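Local coordinates for protein dihydrodipicolinate synthase (Bacteroides thetaiotaomicron, PDB 4XKY) that probably catalyses a Schiff-base aldolase reaction of the DapA family, either dihydrodipicolinate synthesis for lysine or N-acetylneuraminate cleavage, at residues L30-I35 with K71-V76; G191-M196 with E217-L222; Y223-N228 with E232-L237. All coordinates share one frame; numbering follows the deposited sequence.

Contact 1. Residues L30-I35 with K71-V76; sequences LIEHLI and KGRLPV
R73 reaches from a connecting loop of the TIM barrel to E32 and I35 on the second half of helix 24-36. The loop joins helix 56-70 to strand 76-79, and its first residue, K71, leaves the helix with positive phi. R73 CB points at the helix, and from there CG and CD span the gap until the chain bends at chi3 (-77°), which turns one face of the guanidinium to I35 CD1 and its edge to the E32 carboxylate. NE comes 3.7 Å from I35 CD1. CZ is nearer still, at 3.4 Å from I35 CD1, because that methyl sits over the centre of the guanidinium face. The tip then grips E32 end-on, one nitrogen to each oxygen. R73 NH1 to E32 OE1 is 2.9 Å, nearly straight at 164° and aimed at the syn lone pair. R73 NH2 to E32 OE2 is 2.8 Å, also on the syn side but 34° out of the carboxylate plane, in keeping with flat groups that are not coplanar. Both oxygens still lie close to the guanidinium plane.

The same arginine has a second set of partners: NE bonds A70 O and NH2 bonds I69 O, carbonyls at the end of helix 56-70. The guanidinium therefore ties two neighbouring barrel helices together, its rotation fixed by acceptors on several of its N-H groups. I69 O also accepts from K71 NZ. One residue on from R73, L74, which also packs on L42 of strand 42-44, meets I35 in a small apolar contact: the two side chains run antiparallel, flank to flank, with L74 CD2 3.8 Å from I35 CG1.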
loop_
_atom_site.group_PDB
_atom_site.type_symbol
_atom_site.label_atom_id
_atom_site.label_comp_id
_atom_site.label_asym_id
_atom_site.label_seq_id
_atom_site.Cartn_x
_atom_site.Cartn_y
_atom_site.Cartn_z
ATOM N N LEU A 30 -6.270 -7.400 -37.268
ATOM C CA LEU A 30 -6.135 -6.309 -36.294
ATOM C C LEU A 30 -5.206 -5.234 -36.820
ATOM O O LEU A 30 -5.539 -4.053 -36.782
ATOM C CB LEU A 30 -5.634 -6.838 -34.944
ATOM C CG LEU A 30 -5.350 -5.846 -33.812
ATOM C CD1 LEU A 30 -6.587 -5.078 -33.375
ATOM C CD2 LEU A 30 -4.732 -6.558 -32.618
ATOM N N ILE A 31 -4.042 -5.640 -37.314
ATOM C CA ILE A 31 -3.060 -4.681 -37.794
ATOM C C ILE A 31 -3.513 -3.918 -39.052
ATOM O O ILE A 31 -3.266 -2.719 -39.152
ATOM C CB ILE A 31 -1.675 -5.329 -37.996
ATOM C CG1 ILE A 31 -1.077 -5.712 -36.637
ATOM C CG2 ILE A 31 -0.727 -4.374 -38.736
ATOM C CD1 ILE A 31 0.075 -6.684 -36.747
ATOM N N GLU A 32 -4.160 -4.589 -40.000
ATOM C CA GLU A 32 -4.726 -3.893 -41.151
ATOM C C GLU A 32 -5.768 -2.883 -40.667
ATOM O O GLU A 32 -5.800 -1.765 -41.127
ATOM C CB GLU A 32 -5.358 -4.867 -42.161
ATOM C CG GLU A 32 -4.380 -5.812 -42.876
ATOM C CD GLU A 32 -3.251 -5.093 -43.603
ATOM O OE1 GLU A 32 -3.460 -3.936 -44.023
ATOM O OE2 GLU A 32 -2.145 -5.665 -43.746
ATOM N N HIS A 33 -6.604 -3.281 -39.715
ATOM C CA HIS A 33 -7.666 -2.414 -39.174
ATOM C C HIS A 33 -7.064 -1.154 -38.525
ATOM O O HIS A 33 -7.570 -0.050 -38.697
ATOM C CB HIS A 33 -8.477 -3.263 -38.188
ATOM C CG HIS A 33 -9.433 -2.518 -37.312
ATOM N ND1 HIS A 33 -10.606 -1.964 -37.778
ATOM C CD2 HIS A 33 -9.455 -2.360 -35.966
ATOM C CE1 HIS A 33 -11.285 -1.451 -36.769
ATOM N NE2 HIS A 33 -10.609 -1.680 -35.656
ATOM N N LEU A 34 -5.950 -1.312 -37.814
ATOM C CA LEU A 34 -5.308 -0.160 -37.190
ATOM C C LEU A 34 -4.673 0.764 -38.217
ATOM O O LEU A 34 -4.815 1.996 -38.131
ATOM C CB LEU A 34 -4.283 -0.597 -36.150
ATOM C CG LEU A 34 -4.886 -1.349 -34.963
ATOM C CD1 LEU A 34 -3.782 -1.894 -34.092
ATOM C CD2 LEU A 34 -5.786 -0.469 -34.136
ATOM N N ILE A 35 -3.998 0.179 -39.204
ATOM C CA ILE A 35 -3.317 0.982 -40.217
ATOM C C ILE A 35 -4.326 1.820 -40.996
ATOM O O ILE A 35 -4.166 3.034 -41.114
ATOM C CB ILE A 35 -2.506 0.112 -41.177
ATOM C CG1 ILE A 35 -1.287 -0.429 -40.438
ATOM C CG2 ILE A 35 -2.071 0.917 -42.403
ATOM C CD1 ILE A 35 -0.481 -1.464 -41.188
ATOM N N LYS A 71 5.150 -4.758 -42.245
ATOM C CA LYS A 71 5.902 -4.548 -43.498
ATOM C C LYS A 71 6.424 -3.126 -43.590
ATOM O O LYS A 71 6.236 -2.484 -44.603
ATOM C CB LYS A 71 4.981 -4.747 -44.715
ATOM C CG LYS A 71 4.972 -6.103 -45.383
ATOM C CD LYS A 71 4.021 -6.082 -46.593
ATOM C CE LYS A 71 2.526 -6.179 -46.241
ATOM N NZ LYS A 71 2.156 -7.053 -45.070
ATOM N N GLY A 72 7.002 -2.596 -42.530
ATOM C CA GLY A 72 7.563 -1.228 -42.561
ATOM C C GLY A 72 6.598 -0.054 -42.720
ATOM O O GLY A 72 7.030 1.099 -42.677
ATOM N N ARG A 73 5.297 -0.314 -42.874
ATOM C CA ARG A 73 4.314 0.770 -43.068
ATOM C C ARG A 73 4.146 1.727 -41.888
ATOM O O ARG A 73 3.622 2.828 -42.060
ATOM C CB ARG A 73 2.943 0.188 -43.404
ATOM C CG ARG A 73 2.885 -0.516 -44.748
ATOM C CD ARG A 73 1.548 -1.214 -44.932
ATOM N NE ARG A 73 1.420 -2.467 -44.178
ATOM C CZ ARG A 73 0.283 -3.163 -44.062
ATOM N NH1 ARG A 73 -0.839 -2.755 -44.644
ATOM N NH2 ARG A 73 0.256 -4.288 -43.380
ATOM N N LEU A 74 4.581 1.295 -40.703
ATOM C CA LEU A 74 4.366 2.008 -39.450
ATOM C C LEU A 74 5.457 1.634 -38.448
ATOM O O LEU A 74 5.835 0.497 -38.402
ATOM C CB LEU A 74 3.037 1.519 -38.865
ATOM C CG LEU A 74 2.067 2.518 -38.274
ATOM C CD1 LEU A 74 1.971 3.705 -39.209
ATOM C CD2 LEU A 74 0.708 1.872 -38.097
ATOM N N PRO A 75 5.939 2.573 -37.629
ATOM C CA PRO A 75 6.866 2.162 -36.570
ATOM C C PRO A 75 6.273 1.088 -35.626
ATOM O O PRO A 75 5.103 1.172 -35.221
ATOM C CB PRO A 75 7.130 3.459 -35.787
ATOM C CG PRO A 75 6.676 4.567 -36.668
ATOM C CD PRO A 75 5.650 4.016 -37.601
ATOM N N VAL A 76 7.084 0.084 -35.331
ATOM C CA VAL A 76 6.785 -0.896 -34.309
ATOM C C VAL A 76 7.629 -0.703 -33.042
ATOM O O VAL A 76 8.863 -0.706 -33.068
ATOM C CB VAL A 76 6.967 -2.305 -34.865
ATOM C CG1 VAL A 76 6.587 -3.323 -33.817
ATOM C CG2 VAL A 76 6.093 -2.486 -36.109
#

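Contact 2. Residues G191-M196 with E217-L222; sequences GPEEIM and ELYVSL. With ACT (acetate ion), chain E.
E193 turns its CG in between its own backbone N and carbonyl carbon (chi1 64°), and a bend at chi2 brings OE1 to the hydroxyl of Y219. M196, a turn further on, has CG opposite the backbone N (chi1 -178°) and then bends twice, which delivers CE to the helix that carries Y219 and L222. The polar half comes first. Y219 OH donates to E193 OE1 at 2.8 Å, but the bond is weak. The carboxylate and ring planes stand 68° apart. E193 OE1 has its stronger partner in Y249 OH, and OE2 accepts from G211 N, so this buried carboxylate is held at both oxygens. Nearer the backbone, E193 CB lies 3.9 Å from Y219 CE1, and L218 CG of the same helix as the tyrosine lies over one ring face, toward its rim.

The apolar half belongs to M196. Its CE rests 3.6 Å from Y219 O and 3.8 Å from L222 CG. At the start of helix 216-227 an acetate, probably from the crystallisation liquor, takes E217 N on its O and L218 N on its OXT.

The predicted pyruvate site is close: E193's side chain is about 7 Å from that of T48, and M196's about 8 Å from that of V208. In the barrel, this contact joins the loop after strand 187-190, and the first residue of helix 196-201, to helix 216-227. I8 of strand 7-8 touches both M196 and Y219, while helix 231-247 packs on L218, Y219 and L222 through I244 and V241.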
loop_
_atom_site.group_PDB
_atom_site.type_symbol
_atom_site.label_atom_id
_atom_site.label_comp_id
_atom_site.label_asym_id
_atom_site.label_seq_id
_atom_site.Cartn_x
_atom_site.Cartn_y
_atom_site.Cartn_z
ATOM N N GLY A 191 -0.905 6.673 -21.383
ATOM C CA GLY A 191 -1.533 5.379 -21.640
ATOM C C GLY A 191 -3.037 5.448 -21.554
ATOM O O GLY A 191 -3.726 5.126 -22.521
ATOM N N PRO A 192 -3.560 5.864 -20.396
ATOM C CA PRO A 192 -4.986 5.741 -20.174
ATOM C C PRO A 192 -5.786 6.642 -21.070
ATOM O O PRO A 192 -5.554 7.847 -21.083
ATOM C CB PRO A 192 -5.145 6.143 -18.708
ATOM C CG PRO A 192 -3.844 5.769 -18.110
ATOM C CD PRO A 192 -2.849 6.169 -19.147
ATOM N N GLU A 193 -6.736 6.059 -21.804
ATOM C CA GLU A 193 -7.429 6.793 -22.856
ATOM C C GLU A 193 -8.367 7.859 -22.331
ATOM O O GLU A 193 -8.647 8.819 -23.044
ATOM C CB GLU A 193 -8.159 5.848 -23.836
ATOM C CG GLU A 193 -9.297 5.011 -23.256
ATOM C CD GLU A 193 -9.445 3.650 -23.938
ATOM O OE1 GLU A 193 -10.583 3.243 -24.243
ATOM O OE2 GLU A 193 -8.421 2.978 -24.167
ATOM N N GLU A 194 -8.844 7.700 -21.090
ATOM C CA GLU A 194 -9.801 8.640 -20.520
ATOM C C GLU A 194 -9.198 10.061 -20.344
ATOM O O GLU A 194 -9.919 11.040 -20.280
ATOM C CB GLU A 194 -10.354 8.089 -19.200
ATOM C CG GLU A 194 -11.131 6.767 -19.358
ATOM C CD GLU A 194 -10.267 5.534 -19.220
ATOM O OE1 GLU A 194 -9.006 5.643 -19.283
ATOM O OE2 GLU A 194 -10.863 4.453 -19.024
ATOM N N ILE A 195 -7.873 10.168 -20.317
ATOM C CA ILE A 195 -7.212 11.452 -20.095
ATOM C C ILE A 195 -6.284 11.858 -21.247
ATOM O O ILE A 195 -5.439 12.753 -21.088
ATOM C CB ILE A 195 -6.393 11.432 -18.794
ATOM C CG1 ILE A 195 -5.387 10.271 -18.791
ATOM C CG2 ILE A 195 -7.330 11.384 -17.612
ATOM C CD1 ILE A 195 -4.332 10.361 -17.701
ATOM N N MET A 196 -6.440 11.197 -22.387
ATOM C CA MET A 196 -5.647 11.515 -23.567
ATOM C C MET A 196 -5.970 12.908 -24.055
ATOM O O MET A 196 -5.064 13.685 -24.358
ATOM C CB MET A 196 -5.923 10.512 -24.689
ATOM C CG MET A 196 -5.116 10.705 -25.965
ATOM S SD MET A 196 -6.002 11.665 -27.232
ATOM C CE MET A 196 -7.308 10.550 -27.734
ATOM N N GLU A 217 -10.294 5.108 -35.543
ATOM C CA GLU A 217 -10.682 6.420 -36.070
ATOM C C GLU A 217 -11.201 7.366 -35.017
ATOM O O GLU A 217 -10.936 8.558 -35.083
ATOM C CB GLU A 217 -11.726 6.285 -37.179
ATOM C CG GLU A 217 -11.114 5.622 -38.394
ATOM C CD GLU A 217 -12.065 5.438 -39.556
ATOM O OE1 GLU A 217 -13.262 5.803 -39.439
ATOM O OE2 GLU A 217 -11.596 4.928 -40.597
ATOM N N LEU A 218 -11.993 6.844 -34.085
ATOM C CA LEU A 218 -12.490 7.659 -32.997
ATOM C C LEU A 218 -11.317 8.252 -32.213
ATOM O O LEU A 218 -11.334 9.430 -31.892
ATOM C CB LEU A 218 -13.388 6.845 -32.061
ATOM C CG LEU A 218 -13.599 7.439 -30.661
ATOM C CD1 LEU A 218 -14.400 8.727 -30.722
ATOM C CD2 LEU A 218 -14.320 6.445 -29.770
ATOM N N TYR A 219 -10.300 7.452 -31.895
ATOM C CA TYR A 219 -9.240 7.970 -31.040
ATOM C C TYR A 219 -8.328 8.923 -31.804
ATOM O O TYR A 219 -7.831 9.896 -31.239
ATOM C CB TYR A 219 -8.451 6.837 -30.399
ATOM C CG TYR A 219 -9.293 6.099 -29.411
ATOM C CD1 TYR A 219 -9.289 6.440 -28.070
ATOM C CD2 TYR A 219 -10.147 5.114 -29.827
ATOM C CE1 TYR A 219 -10.091 5.781 -27.166
ATOM C CE2 TYR A 219 -10.960 4.451 -28.927
ATOM C CZ TYR A 219 -10.925 4.795 -27.600
ATOM O OH TYR A 219 -11.721 4.130 -26.699
ATOM N N VAL A 220 -8.100 8.637 -33.082
ATOM C CA VAL A 220 -7.339 9.532 -33.951
ATOM C C VAL A 220 -8.052 10.866 -34.096
ATOM O O VAL A 220 -7.413 11.922 -34.019
ATOM C CB VAL A 220 -7.089 8.897 -35.332
ATOM C CG1 VAL A 220 -6.547 9.921 -36.320
ATOM C CG2 VAL A 220 -6.093 7.759 -35.180
ATOM N N SER A 221 -9.369 10.810 -34.289
ATOM C CA SER A 221 -10.177 12.029 -34.350
ATOM C C SER A 221 -10.121 12.837 -33.073
ATOM O O SER A 221 -10.050 14.058 -33.126
ATOM C CB SER A 221 -11.642 11.729 -34.679
ATOM O OG SER A 221 -11.746 11.218 -35.987
ATOM N N LEU A 222 -10.167 12.172 -31.927
ATOM C CA LEU A 222 -10.098 12.889 -30.668
ATOM C C LEU A 222 -8.705 13.490 -30.459
ATOM O O LEU A 222 -8.577 14.650 -30.020
ATOM C CB LEU A 222 -10.511 12.003 -29.502
ATOM C CG LEU A 222 -10.455 12.572 -28.079
ATOM C CD1 LEU A 222 -11.037 13.971 -27.903
ATOM C CD2 LEU A 222 -11.193 11.596 -27.176
HETATM C C ACT E . -13.554 3.308 -35.930
HETATM O O ACT E . -12.429 2.854 -36.253
HETATM O OXT ACT E . -13.668 4.248 -35.117
HETATM C CH3 ACT E . -14.825 2.739 -36.514
#

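Contact 3. Residues Y223-N228 with E232-L237; sequences YNAAKN and EEVRRL
A225 and V234 meet where helix 216-227 gives way, through a short turn, to helix 231-247. V234 does its touching with CG2, which lies 3.9 Å from A225 CB, 3.4 Å from A225 O and, less closely, 4.4 Å from A226 CB. One methyl thus rides over both the side chain and the backbone of the facing turn. A225 CB in turn sits 4.0 Å from E233 CB, with E233 CG just beyond. The small alanine side chain lets the CA atoms of A225 and V234 approach to 5.5 Å. The pair forms a helical hairpin, its axes 8.5 Å apart at their closest and their directions 145° apart.

The next shell sets the glutamate. With CG roughly opposite the backbone N (chi1 -156°) and a bend at chi2, the carboxylate of E233 leads away from A225 to R236, about one turn further along the same helix. There R236 holds it side-on: R236 NE reaches E233 OE1 at 3.1 Å and 170°, and NH2 takes OE2. Both oxygens are met from above the carboxylate plane, and L237 CD2 packs over one guanidinium face toward its rim. An alanine in place of E233 would keep the CB contact with A225 but would probably leave R236 without its carboxylate mate and free to turn. Further out, Y223 and A226 pack on helix 196-201, and L237 packs back on L218, S221 and L222.

No hydrogen bond or ion pair crosses between 223-228 and 232-237. The join there is made by van der Waals contact and close fit, with the charges of E233 and R236 paired along one helix.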
loop_
_atom_site.group_PDB
_atom_site.type_symbol
_atom_site.label_atom_id
_atom_site.label_comp_id
_atom_site.label_asym_id
_atom_site.label_seq_id
_atom_site.Cartn_x
_atom_site.Cartn_y
_atom_site.Cartn_z
ATOM N N TYR A 223 -7.672 12.732 -30.816
ATOM C CA TYR A 223 -6.308 13.242 -30.730
ATOM C C TYR A 223 -6.137 14.566 -31.515
ATOM O O TYR A 223 -5.534 15.537 -31.008
ATOM C CB TYR A 223 -5.282 12.217 -31.226
ATOM C CG TYR A 223 -3.924 12.850 -31.460
ATOM C CD1 TYR A 223 -3.077 13.138 -30.386
ATOM C CD2 TYR A 223 -3.498 13.204 -32.751
ATOM C CE1 TYR A 223 -1.835 13.732 -30.585
ATOM C CE2 TYR A 223 -2.256 13.805 -32.961
ATOM C CZ TYR A 223 -1.434 14.080 -31.877
ATOM O OH TYR A 223 -0.198 14.681 -32.069
ATOM N N ASN A 224 -6.644 14.576 -32.747
ATOM C CA ASN A 224 -6.562 15.740 -33.652
ATOM C C ASN A 224 -7.370 16.957 -33.176
ATOM O O ASN A 224 -6.909 18.099 -33.283
ATOM C CB ASN A 224 -7.000 15.314 -35.070
ATOM C CG ASN A 224 -5.934 14.493 -35.781
ATOM O OD1 ASN A 224 -4.766 14.833 -35.739
ATOM N ND2 ASN A 224 -6.328 13.427 -36.442
ATOM N N ALA A 225 -8.569 16.692 -32.655
ATOM C CA ALA A 225 -9.392 17.711 -32.024
ATOM C C ALA A 225 -8.710 18.279 -30.771
ATOM O O ALA A 225 -8.835 19.475 -30.510
ATOM C CB ALA A 225 -10.750 17.143 -31.652
ATOM N N ALA A 226 -8.011 17.445 -29.989
ATOM C CA ALA A 226 -7.303 17.964 -28.786
ATOM C C ALA A 226 -6.090 18.785 -29.211
ATOM O O ALA A 226 -5.797 19.844 -28.642
ATOM C CB ALA A 226 -6.884 16.842 -27.839
ATOM N N LYS A 227 -5.425 18.295 -30.253
ATOM C CA LYS A 227 -4.229 18.915 -30.809
ATOM C C LYS A 227 -4.483 20.313 -31.277
ATOM O O LYS A 227 -3.681 21.213 -31.048
ATOM C CB LYS A 227 -3.721 18.135 -32.013
ATOM C CG LYS A 227 -2.306 18.527 -32.364
ATOM C CD LYS A 227 -1.817 17.810 -33.595
ATOM C CE LYS A 227 -0.439 18.329 -33.962
ATOM N NZ LYS A 227 -0.080 17.971 -35.358
ATOM N N ASN A 228 -5.597 20.468 -31.970
ATOM C CA ASN A 228 -5.980 21.736 -32.551
ATOM C C ASN A 228 -6.923 22.519 -31.664
ATOM O O ASN A 228 -7.416 23.557 -32.064
ATOM C CB ASN A 228 -6.638 21.462 -33.898
ATOM C CG ASN A 228 -5.711 20.724 -34.839
ATOM O OD1 ASN A 228 -4.563 21.133 -35.038
ATOM N ND2 ASN A 228 -6.190 19.631 -35.416
ATOM N N GLU A 232 -15.521 21.855 -29.238
ATOM C CA GLU A 232 -16.838 21.198 -29.438
ATOM C C GLU A 232 -16.660 19.722 -29.769
ATOM O O GLU A 232 -17.349 18.840 -29.230
ATOM C CB GLU A 232 -17.624 21.884 -30.560
ATOM N N GLU A 233 -15.714 19.472 -30.666
ATOM C CA GLU A 233 -15.364 18.121 -31.084
ATOM C C GLU A 233 -14.643 17.325 -29.967
ATOM O O GLU A 233 -14.920 16.126 -29.770
ATOM C CB GLU A 233 -14.534 18.196 -32.368
ATOM C CG GLU A 233 -14.562 16.947 -33.229
ATOM C CD GLU A 233 -15.925 16.612 -33.818
ATOM O OE1 GLU A 233 -16.949 17.294 -33.574
ATOM O OE2 GLU A 233 -15.976 15.612 -34.539
ATOM N N VAL A 234 -13.736 17.962 -29.227
ATOM C CA VAL A 234 -13.153 17.303 -28.035
ATOM C C VAL A 234 -14.294 16.816 -27.115
ATOM O O VAL A 234 -14.342 15.642 -26.728
ATOM C CB VAL A 234 -12.196 18.229 -27.251
ATOM C CG1 VAL A 234 -11.843 17.642 -25.905
ATOM C CG2 VAL A 234 -10.923 18.464 -28.027
ATOM N N ARG A 235 -15.241 17.703 -26.813
ATOM C CA ARG A 235 -16.360 17.330 -25.938
ATOM C C ARG A 235 -17.217 16.196 -26.495
ATOM O O ARG A 235 -17.572 15.280 -25.766
ATOM C CB ARG A 235 -17.224 18.545 -25.577
ATOM C CG ARG A 235 -16.583 19.411 -24.496
ATOM C CD ARG A 235 -17.482 20.555 -24.046
ATOM N NE ARG A 235 -17.765 21.483 -25.140
ATOM C CZ ARG A 235 -17.111 22.621 -25.390
ATOM N NH1 ARG A 235 -16.106 23.038 -24.615
ATOM N NH2 ARG A 235 -17.472 23.359 -26.440
ATOM N N ARG A 236 -17.540 16.253 -27.779
ATOM C CA ARG A 236 -18.386 15.240 -28.390
ATOM C C ARG A 236 -17.718 13.874 -28.329
ATOM O O ARG A 236 -18.350 12.873 -27.961
ATOM C CB ARG A 236 -18.655 15.602 -29.850
ATOM C CG ARG A 236 -19.727 14.738 -30.502
ATOM C CD ARG A 236 -20.088 15.249 -31.883
ATOM N NE ARG A 236 -19.021 15.052 -32.861
ATOM C CZ ARG A 236 -18.747 13.899 -33.467
ATOM N NH1 ARG A 236 -19.442 12.798 -33.192
ATOM N NH2 ARG A 236 -17.768 13.843 -34.360
ATOM N N LEU A 237 -16.434 13.853 -28.693
ATOM C CA LEU A 237 -15.668 12.607 -28.786
ATOM C C LEU A 237 -15.254 12.084 -27.419
ATOM O O LEU A 237 -15.236 10.876 -27.209
ATOM C CB LEU A 237 -14.460 12.782 -29.705
ATOM C CG LEU A 237 -14.849 13.115 -31.156
ATOM C CD1 LEU A 237 -13.627 13.335 -32.037
ATOM C CD2 LEU A 237 -15.745 12.047 -31.770
#

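Along the chain the three contacts come in series, all within one TIM-barrel domain. Contact 1 ties helix 24-36 to the loop before strand 76-79. Its centre is 18 Å from that of contact 2 and 24 Å from that of contact 3, and it touches neither. Contacts 2 and 3 are neighbours with centres 9 Å apart: both use helix 216-227, and they touch through L237 of contact 3 and through M196 CE of contact 2, which packs against the backbone of Y223. Packing therefore runs unbroken from the loop near the predicted pyruvate site outward to the helical hairpin, whereas contact 1 lies on another part of the barrel, away from that site.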